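Local coordinates for protein endo-beta-1,2-glucanase (Talaromyces funiculosus, PDB 6IMV) that hydrolyses internal beta-1,2-glucosidic linkages of beta-1,2-glucans as a fungal endo-acting glycoside hydrolase, at residues 169-180 and 191-202. Sequence-based numbering, arbitrary orientation.
Sequences LLWAVYAFIQAA and LAKKWQTWMDYT. With NAG (2-acetamido-2-deoxy-beta-D-glucopyranose), chain F.
Ile177 and Met199 are the knobs that lock helices 163-182 and 186-210 into an antiparallel hairpin, the axes of segments 169-180 and 191-202 approaching to 8.9 Å with directions 155° apart. Such consecutive antiparallel helices are consistent with an (alpha/alpha)-barrel glycoside hydrolase; helices 448-457 and 252-261 cover neighbouring faces of helix 163-182. Ile177 drops into a hollow walled by Ala192, Trp195, Gln196 and Met199. With CG1 beside its backbone N, CD1 reaches the backbone of Gln196, while Ile177 CG2 lies 3.6 Å from Gln196 OE1. Met199 fills the hollow between Leu170, Val173, Tyr174 and Ile177. Met199 SD rests 3.6 Å from Tyr174 CA and meets the Tyr174 ring at the edge, a Met-aromatic contact; the bend at chi3 (70°) brings CE to both Tyr174 CD1 and Ile177 CD1. The backbones come nearest at Ile177 and Ala192, CA to CA 4.8 Å, where the small Ala192 permits it; a turn further on, Ala180 CB lies 3.7 Å from Ala192 CB. Val173 splits its branches: CG1 touches Trp195 CE3, CG2 touches Trp198 CZ3. Phe176 points its edge at the face of Trp195 (planes at 70°), whose NE1 bonds to Met120 O. Leu169 and Leu170 meet the six-membered end of Trp198, and Leu170 CD2 packs 3.4 Å from Thr202 OG1, which donates to Met199 O. The attached glycan lays NAG N2 over one face of Tyr201, 3.7 Å from CD2, and its acetyl methyl C8 near Trp198. A serine in place of Tyr201 would probably leave the sugar without its aromatic floor and freer to swing. Joined by apolar, aromatic and sulfur contacts, with polar ends turned elsewhere, Tyr174 OH to Glu458 and Gln196 to Asp200 and Lys454, the helices fit by shape more than charge.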
ATOM      1  N   LEU A 169      -4.370  -4.821   6.391  1.00 10.57           N
ATOM      2  CA  LEU A 169      -4.452  -6.266   6.216  1.00 11.06           C
ATOM      3  C   LEU A 169      -5.905  -6.749   6.307  1.00 11.50           C
ATOM      4  O   LEU A 169      -6.329  -7.611   5.529  1.00 12.24           O
ATOM      5  CB  LEU A 169      -3.580  -6.951   7.271  1.00 11.07           C
ATOM      6  CG  LEU A 169      -3.630  -8.481   7.297  1.00 11.04           C
ATOM      7  CD1 LEU A 169      -3.337  -9.085   5.933  1.00 11.19           C
ATOM      8  CD2 LEU A 169      -2.661  -9.018   8.333  1.00 10.80           C
ATOM      9  N   LEU A 170      -6.664  -6.218   7.268  1.00 12.06           N
ATOM     10  CA  LEU A 170      -7.984  -6.756   7.573  1.00 12.29           C
ATOM     11  C   LEU A 170      -8.942  -6.581   6.388  1.00 12.18           C
ATOM     12  O   LEU A 170      -9.659  -7.528   6.029  1.00 12.11           O
ATOM     13  CB  LEU A 170      -8.514  -6.105   8.851  1.00 12.72           C
ATOM     14  CG  LEU A 170      -7.854  -6.626  10.122  1.00 13.24           C
ATOM     15  CD1 LEU A 170      -8.122  -5.699  11.297  1.00 13.85           C
ATOM     16  CD2 LEU A 170      -8.325  -8.042  10.419  1.00 13.45           C
ATOM     17  N   TRP A 171      -8.935  -5.406   5.753  1.00 12.16           N
ATOM     18  CA  TRP A 171      -9.819  -5.171   4.595  1.00 12.17           C
ATOM     19  C   TRP A 171      -9.304  -5.950   3.377  1.00 11.93           C
ATOM     20  O   TRP A 171     -10.093  -6.326   2.514  1.00 11.92           O
ATOM     21  CB  TRP A 171     -10.006  -3.673   4.319  1.00 12.04           C
ATOM     22  CG  TRP A 171     -10.829  -2.999   5.374  1.00 12.54           C
ATOM     23  CD1 TRP A 171     -10.374  -2.167   6.356  1.00 12.36           C
ATOM     24  CD2 TRP A 171     -12.249  -3.132   5.590  1.00 12.50           C
ATOM     25  NE1 TRP A 171     -11.409  -1.769   7.154  1.00 12.84           N
ATOM     26  CE2 TRP A 171     -12.572  -2.341   6.708  1.00 12.47           C
ATOM     27  CE3 TRP A 171     -13.273  -3.836   4.948  1.00 12.93           C
ATOM     28  CZ2 TRP A 171     -13.870  -2.229   7.198  1.00 12.90           C
ATOM     29  CZ3 TRP A 171     -14.560  -3.741   5.434  1.00 13.07           C
ATOM     30  CH2 TRP A 171     -14.853  -2.936   6.537  1.00 13.27           C
ATOM     31  N   ALA A 172      -7.994  -6.220   3.312  1.00 11.89           N
ATOM     32  CA  ALA A 172      -7.453  -7.042   2.224  1.00 12.15           C
ATOM     33  C   ALA A 172      -7.978  -8.482   2.357  1.00 12.11           C
ATOM     34  O   ALA A 172      -8.398  -9.096   1.377  1.00 11.96           O
ATOM     35  CB  ALA A 172      -5.947  -6.988   2.205  1.00 12.19           C
ATOM     36  N   VAL A 173      -7.970  -9.001   3.587  1.00 12.29           N
ATOM     37  CA  VAL A 173      -8.467 -10.350   3.885  1.00 12.36           C
ATOM     38  C   VAL A 173      -9.976 -10.414   3.616  1.00 12.48           C
ATOM     39  O   VAL A 173     -10.468 -11.404   3.091  1.00 12.70           O
ATOM     40  CB  VAL A 173      -8.099 -10.787   5.316  1.00 12.30           C
ATOM     41  CG1 VAL A 173      -8.869 -12.030   5.754  1.00 12.52           C
ATOM     42  CG2 VAL A 173      -6.601 -11.021   5.452  1.00 12.13           C
ATOM     43  N   TYR A 174     -10.690  -9.350   3.989  1.00 13.04           N
ATOM     44  CA  TYR A 174     -12.129  -9.187   3.738  1.00 13.30           C
ATOM     45  C   TYR A 174     -12.403  -9.362   2.234  1.00 13.95           C
ATOM     46  O   TYR A 174     -13.278 -10.153   1.840  1.00 14.70           O
ATOM     47  CB  TYR A 174     -12.557  -7.823   4.287  1.00 13.14           C
ATOM     48  CG  TYR A 174     -14.033  -7.540   4.405  1.00 13.30           C
ATOM     49  CD1 TYR A 174     -14.717  -7.795   5.585  1.00 13.08           C
ATOM     50  CD2 TYR A 174     -14.725  -6.907   3.384  1.00 13.22           C
ATOM     51  CE1 TYR A 174     -16.056  -7.472   5.732  1.00 13.00           C
ATOM     52  CE2 TYR A 174     -16.068  -6.577   3.514  1.00 13.54           C
ATOM     53  CZ  TYR A 174     -16.739  -6.868   4.689  1.00 13.25           C
ATOM     54  OH  TYR A 174     -18.060  -6.540   4.821  1.00 14.12           O
ATOM     55  N   ALA A 175     -11.616  -8.669   1.401  1.00 13.62           N
ATOM     56  CA  ALA A 175     -11.687  -8.789  -0.075  1.00 13.83           C
ATOM     57  C   ALA A 175     -11.402 -10.225  -0.533  1.00 13.72           C
ATOM     58  O   ALA A 175     -12.132 -10.771  -1.373  1.00 13.77           O
ATOM     59  CB  ALA A 175     -10.721  -7.836  -0.727  1.00 13.55           C
ATOM     60  N   PHE A 176     -10.316 -10.807  -0.014  1.00 13.89           N
ATOM     61  CA  PHE A 176      -9.869 -12.123  -0.441  1.00 14.02           C
ATOM     62  C   PHE A 176     -10.970 -13.156  -0.188  1.00 14.38           C
ATOM     63  O   PHE A 176     -11.212 -14.026  -1.027  1.00 14.91           O
ATOM     64  CB  PHE A 176      -8.586 -12.551   0.275  1.00 13.92           C
ATOM     65  CG  PHE A 176      -8.184 -13.961  -0.052  1.00 14.03           C
ATOM     66  CD1 PHE A 176      -7.461 -14.239  -1.200  1.00 14.31           C
ATOM     67  CD2 PHE A 176      -8.576 -15.016   0.759  1.00 14.58           C
ATOM     68  CE1 PHE A 176      -7.118 -15.545  -1.518  1.00 14.48           C
ATOM     69  CE2 PHE A 176      -8.232 -16.320   0.440  1.00 14.19           C
ATOM     70  CZ  PHE A 176      -7.495 -16.582  -0.692  1.00 14.58           C
ATOM     71  N   ILE A 177     -11.590 -13.066   0.990  1.00 14.46           N
ATOM     72  CA  ILE A 177     -12.666 -13.970   1.387  1.00 15.29           C
ATOM     73  C   ILE A 177     -13.786 -13.895   0.349  1.00 15.58           C
ATOM     74  O   ILE A 177     -14.259 -14.937  -0.111  1.00 16.08           O
ATOM     75  CB  ILE A 177     -13.170 -13.649   2.805  1.00 15.30           C
ATOM     76  CG1 ILE A 177     -12.166 -14.112   3.861  1.00 15.63           C
ATOM     77  CG2 ILE A 177     -14.560 -14.222   3.055  1.00 15.44           C
ATOM     78  CD1 ILE A 177     -12.328 -13.408   5.188  1.00 15.70           C
ATOM     79  N   GLN A 178     -14.193 -12.666  -0.004  1.00 16.07           N
ATOM     80  CA  GLN A 178     -15.235 -12.453  -0.984  1.00 16.90           C
ATOM     81  C   GLN A 178     -14.815 -13.052  -2.339  1.00 16.94           C
ATOM     82  O   GLN A 178     -15.617 -13.732  -2.987  1.00 17.01           O
ATOM     83  CB  GLN A 178     -15.579 -10.973  -1.126  1.00 17.54           C
ATOM     84  CG  GLN A 178     -16.791 -10.722  -2.002  1.00 18.50           C
ATOM     85  CD  GLN A 178     -18.028 -11.398  -1.454  1.00 19.77           C
ATOM     86  OE1 GLN A 178     -18.430 -11.181  -0.317  1.00 20.09           O
ATOM     87  NE2 GLN A 178     -18.633 -12.251  -2.260  1.00 20.86           N
ATOM     88  N   ALA A 179     -13.576 -12.787  -2.765  1.00 15.94           N
ATOM     89  CA  ALA A 179     -13.080 -13.267  -4.054  1.00 15.89           C
ATOM     90  C   ALA A 179     -13.139 -14.801  -4.107  1.00 15.99           C
ATOM     91  O   ALA A 179     -13.581 -15.373  -5.090  1.00 14.97           O
ATOM     92  CB  ALA A 179     -11.671 -12.778  -4.290  1.00 15.70           C
ATOM     93  N   ALA A 180     -12.673 -15.448  -3.033  1.00 16.06           N
ATOM     94  CA  ALA A 180     -12.613 -16.904  -2.948  1.00 16.75           C
ATOM     95  C   ALA A 180     -14.027 -17.499  -3.014  1.00 17.53           C
ATOM     96  O   ALA A 180     -14.256 -18.475  -3.731  1.00 17.72           O
ATOM     97  CB  ALA A 180     -11.905 -17.318  -1.691  1.00 16.66           C
ATOM     98  N   LEU A 191     -11.151 -22.594   2.298  1.00 19.37           N
ATOM     99  CA  LEU A 191     -10.023 -21.712   2.622  1.00 19.15           C
ATOM    100  C   LEU A 191     -10.552 -20.363   3.124  1.00 18.52           C
ATOM    101  O   LEU A 191     -10.077 -19.857   4.138  1.00 17.65           O
ATOM    102  CB  LEU A 191      -9.129 -21.529   1.389  1.00 19.70           C
ATOM    103  CG  LEU A 191      -7.936 -20.584   1.560  1.00 20.01           C
ATOM    104  CD1 LEU A 191      -7.026 -21.033   2.704  1.00 19.22           C
ATOM    105  CD2 LEU A 191      -7.140 -20.472   0.259  1.00 19.22           C
ATOM    106  N   ALA A 192     -11.549 -19.815   2.417  1.00 18.48           N
ATOM    107  CA  ALA A 192     -12.138 -18.509   2.718  1.00 18.98           C
ATOM    108  C   ALA A 192     -12.734 -18.502   4.127  1.00 19.73           C
ATOM    109  O   ALA A 192     -12.601 -17.517   4.848  1.00 20.15           O
ATOM    110  CB  ALA A 192     -13.189 -18.157   1.693  1.00 19.04           C
ATOM    111  N   LYS A 193     -13.408 -19.595   4.500  1.00 20.66           N
ATOM    112  CA  LYS A 193     -14.107 -19.688   5.789  1.00 21.93           C
ATOM    113  C   LYS A 193     -13.095 -19.756   6.939  1.00 20.08           C
ATOM    114  O   LYS A 193     -13.352 -19.224   8.009  1.00 19.81           O
ATOM    115  CB  LYS A 193     -15.074 -20.876   5.795  1.00 24.17           C
ATOM    116  CG  LYS A 193     -16.371 -20.609   5.044  1.00 27.18           C
ATOM    117  CD  LYS A 193     -17.193 -21.854   4.799  1.00 30.53           C
ATOM    118  CE  LYS A 193     -18.509 -21.552   4.114  1.00 33.61           C
ATOM    119  NZ  LYS A 193     -19.448 -22.695   4.201  1.00 34.92           N
ATOM    120  N   LYS A 194     -11.939 -20.385   6.704  1.00 19.19           N
ATOM    121  CA  LYS A 194     -10.858 -20.409   7.697  1.00 19.04           C
ATOM    122  C   LYS A 194     -10.291 -18.993   7.884  1.00 17.79           C
ATOM    123  O   LYS A 194     -10.019 -18.581   9.000  1.00 16.75           O
ATOM    124  CB  LYS A 194      -9.770 -21.396   7.275  1.00 20.05           C
ATOM    125  CG  LYS A 194     -10.210 -22.851   7.182  1.00 21.41           C
ATOM    126  CD  LYS A 194      -9.147 -23.728   6.562  1.00 23.50           C
ATOM    127  CE  LYS A 194      -9.639 -25.122   6.259  1.00 25.19           C
ATOM    128  NZ  LYS A 194      -8.516 -25.977   5.816  1.00 27.94           N
ATOM    129  N   TRP A 195     -10.143 -18.249   6.778  1.00 16.50           N
ATOM    130  CA  TRP A 195      -9.709 -16.855   6.831  1.00 15.68           C
ATOM    131  C   TRP A 195     -10.770 -15.994   7.525  1.00 15.62           C
ATOM    132  O   TRP A 195     -10.409 -15.071   8.273  1.00 15.18           O
ATOM    133  CB  TRP A 195      -9.329 -16.311   5.448  1.00 14.84           C
ATOM    134  CG  TRP A 195      -7.895 -16.585   5.111  1.00 14.69           C
ATOM    135  CD1 TRP A 195      -7.422 -17.558   4.281  1.00 14.96           C
ATOM    136  CD2 TRP A 195      -6.734 -15.938   5.664  1.00 14.25           C
ATOM    137  NE1 TRP A 195      -6.055 -17.550   4.262  1.00 14.90           N
ATOM    138  CE2 TRP A 195      -5.601 -16.564   5.096  1.00 14.48           C
ATOM    139  CE3 TRP A 195      -6.536 -14.900   6.581  1.00 13.79           C
ATOM    140  CZ2 TRP A 195      -4.296 -16.176   5.407  1.00 13.98           C
ATOM    141  CZ3 TRP A 195      -5.244 -14.512   6.882  1.00 13.60           C
ATOM    142  CH2 TRP A 195      -4.141 -15.142   6.302  1.00 13.73           C
ATOM    143  N   GLN A 196     -12.054 -16.307   7.307  1.00 15.59           N
ATOM    144  CA  GLN A 196     -13.157 -15.582   7.950  1.00 16.29           C
ATOM    145  C   GLN A 196     -13.033 -15.738   9.479  1.00 16.20           C
ATOM    146  O   GLN A 196     -13.194 -14.768  10.226  1.00 15.67           O
ATOM    147  CB  GLN A 196     -14.513 -16.049   7.399  1.00 16.81           C
ATOM    148  CG  GLN A 196     -15.723 -15.345   8.018  1.00 16.88           C
ATOM    149  CD  GLN A 196     -16.039 -13.991   7.420  1.00 18.01           C
ATOM    150  OE1 GLN A 196     -16.173 -13.832   6.202  1.00 18.03           O
ATOM    151  NE2 GLN A 196     -16.201 -12.993   8.282  1.00 17.89           N
ATOM    152  N   THR A 197     -12.707 -16.954   9.932  1.00 16.20           N
ATOM    153  CA  THR A 197     -12.505 -17.246  11.360  1.00 16.06           C
ATOM    154  C   THR A 197     -11.370 -16.381  11.925  1.00 15.85           C
ATOM    155  O   THR A 197     -11.508 -15.806  13.014  1.00 15.25           O
ATOM    156  CB  THR A 197     -12.254 -18.741  11.575  1.00 16.49           C
ATOM    157  OG1 THR A 197     -13.436 -19.380  11.099  1.00 17.34           O
ATOM    158  CG2 THR A 197     -12.005 -19.119  13.019  1.00 17.07           C
ATOM    159  N   TRP A 198     -10.238 -16.319  11.207  1.00 15.28           N
ATOM    160  CA  TRP A 198      -9.105 -15.498  11.641  1.00 14.69           C
ATOM    161  C   TRP A 198      -9.558 -14.033  11.746  1.00 14.23           C
ATOM    162  O   TRP A 198      -9.354 -13.377  12.755  1.00 13.81           O
ATOM    163  CB  TRP A 198      -7.887 -15.657  10.706  1.00 14.50           C
ATOM    164  CG  TRP A 198      -6.780 -14.712  11.060  1.00 14.65           C
ATOM    165  CD1 TRP A 198      -5.799 -14.906  11.988  1.00 14.75           C
ATOM    166  CD2 TRP A 198      -6.591 -13.380  10.551  1.00 14.53           C
ATOM    167  NE1 TRP A 198      -5.024 -13.784  12.100  1.00 14.65           N
ATOM    168  CE2 TRP A 198      -5.477 -12.838  11.222  1.00 14.34           C
ATOM    169  CE3 TRP A 198      -7.257 -12.588   9.602  1.00 14.55           C
ATOM    170  CZ2 TRP A 198      -5.008 -11.551  10.963  1.00 14.40           C
ATOM    171  CZ3 TRP A 198      -6.788 -11.318   9.345  1.00 14.39           C
ATOM    172  CH2 TRP A 198      -5.684 -10.808  10.025  1.00 14.34           C
ATOM    173  N   MET A 199     -10.189 -13.538  10.678  1.00 14.40           N
ATOM    174  CA  MET A 199     -10.591 -12.145  10.565  1.00 14.34           C
ATOM    175  C   MET A 199     -11.604 -11.802  11.660  1.00 14.65           C
ATOM    176  O   MET A 199     -11.535 -10.721  12.270  1.00 14.00           O
ATOM    177  CB  MET A 199     -11.220 -11.896   9.193  1.00 14.83           C
ATOM    178  CG  MET A 199     -11.448 -10.450   8.880  1.00 14.94           C
ATOM    179  SD  MET A 199     -12.129 -10.229   7.223  1.00 15.90           S
ATOM    180  CE  MET A 199     -13.778 -10.897   7.447  1.00 15.35           C
ATOM    181  N   ASP A 200     -12.537 -12.724  11.912  1.00 14.15           N
ATOM    182  CA  ASP A 200     -13.612 -12.510  12.885  1.00 15.13           C
ATOM    183  C   ASP A 200     -13.032 -12.408  14.301  1.00 14.79           C
ATOM    184  O   ASP A 200     -13.563 -11.672  15.135  1.00 15.56           O
ATOM    185  CB  ASP A 200     -14.688 -13.603  12.814  1.00 15.25           C
ATOM    186  CG  ASP A 200     -15.615 -13.483  11.616  1.00 15.90           C
ATOM    187  OD1 ASP A 200     -15.634 -12.410  10.993  1.00 16.22           O
ATOM    188  OD2 ASP A 200     -16.311 -14.474  11.309  1.00 16.97           O
ATOM    189  N   TYR A 201     -11.944 -13.133  14.572  1.00 15.01           N
ATOM    190  CA  TYR A 201     -11.354 -13.115  15.908  1.00 14.56           C
ATOM    191  C   TYR A 201     -10.852 -11.701  16.251  1.00 14.15           C
ATOM    192  O   TYR A 201     -11.004 -11.243  17.401  1.00 13.99           O
ATOM    193  CB  TYR A 201     -10.261 -14.176  16.036  1.00 14.66           C
ATOM    194  CG  TYR A 201      -9.569 -14.144  17.372  1.00 14.76           C
ATOM    195  CD1 TYR A 201     -10.254 -14.452  18.537  1.00 15.00           C
ATOM    196  CD2 TYR A 201      -8.244 -13.756  17.479  1.00 15.37           C
ATOM    197  CE1 TYR A 201      -9.636 -14.402  19.776  1.00 14.94           C
ATOM    198  CE2 TYR A 201      -7.605 -13.714  18.706  1.00 15.56           C
ATOM    199  CZ  TYR A 201      -8.306 -14.033  19.857  1.00 15.42           C
ATOM    200  OH  TYR A 201      -7.668 -13.965  21.056  1.00 16.18           O
ATOM    201  N   THR A 202     -10.273 -10.997  15.269  1.00 13.51           N
ATOM    202  CA  THR A 202      -9.767  -9.628  15.501  1.00 14.05           C
ATOM    203  C   THR A 202     -10.900  -8.675  15.918  1.00 14.42           C
ATOM    204  O   THR A 202     -10.655  -7.694  16.612  1.00 14.34           O
ATOM    205  CB  THR A 202      -9.050  -9.039  14.277  1.00 13.84           C
ATOM    206  OG1 THR A 202      -9.998  -8.800  13.231  1.00 13.59           O
ATOM    207  CG2 THR A 202      -7.917  -9.915  13.794  1.00 13.78           C
TER
HETATM  208  C1  NAG F 601      -5.889 -17.156  18.962  1.00 20.85           C
HETATM  209  C2  NAG F 601      -7.085 -17.928  18.454  1.00 22.22           C
HETATM  210  C3  NAG F 601      -8.195 -17.882  19.493  1.00 23.85           C
HETATM  211  C4  NAG F 601      -7.697 -18.367  20.847  1.00 24.88           C
HETATM  212  C5  NAG F 601      -6.460 -17.569  21.205  1.00 24.73           C
HETATM  213  C6  NAG F 601      -5.850 -17.949  22.551  1.00 25.03           C
HETATM  214  C7  NAG F 601      -7.761 -17.989  16.103  1.00 21.63           C
HETATM  215  C8  NAG F 601      -8.222 -17.147  14.952  1.00 21.97           C
HETATM  216  N2  NAG F 601      -7.524 -17.332  17.219  1.00 22.22           N
HETATM  217  O3  NAG F 601      -9.275 -18.674  19.033  1.00 24.11           O
HETATM  218  O4  NAG F 601      -8.702 -18.163  21.851  1.00 29.56           O
HETATM  219  O5  NAG F 601      -5.502 -17.776  20.174  1.00 21.89           O
HETATM  220  O6  NAG F 601      -4.925 -19.015  22.311  1.00 28.89           O
HETATM  221  O7  NAG F 601      -7.643 -19.190  15.999  1.00 22.25           O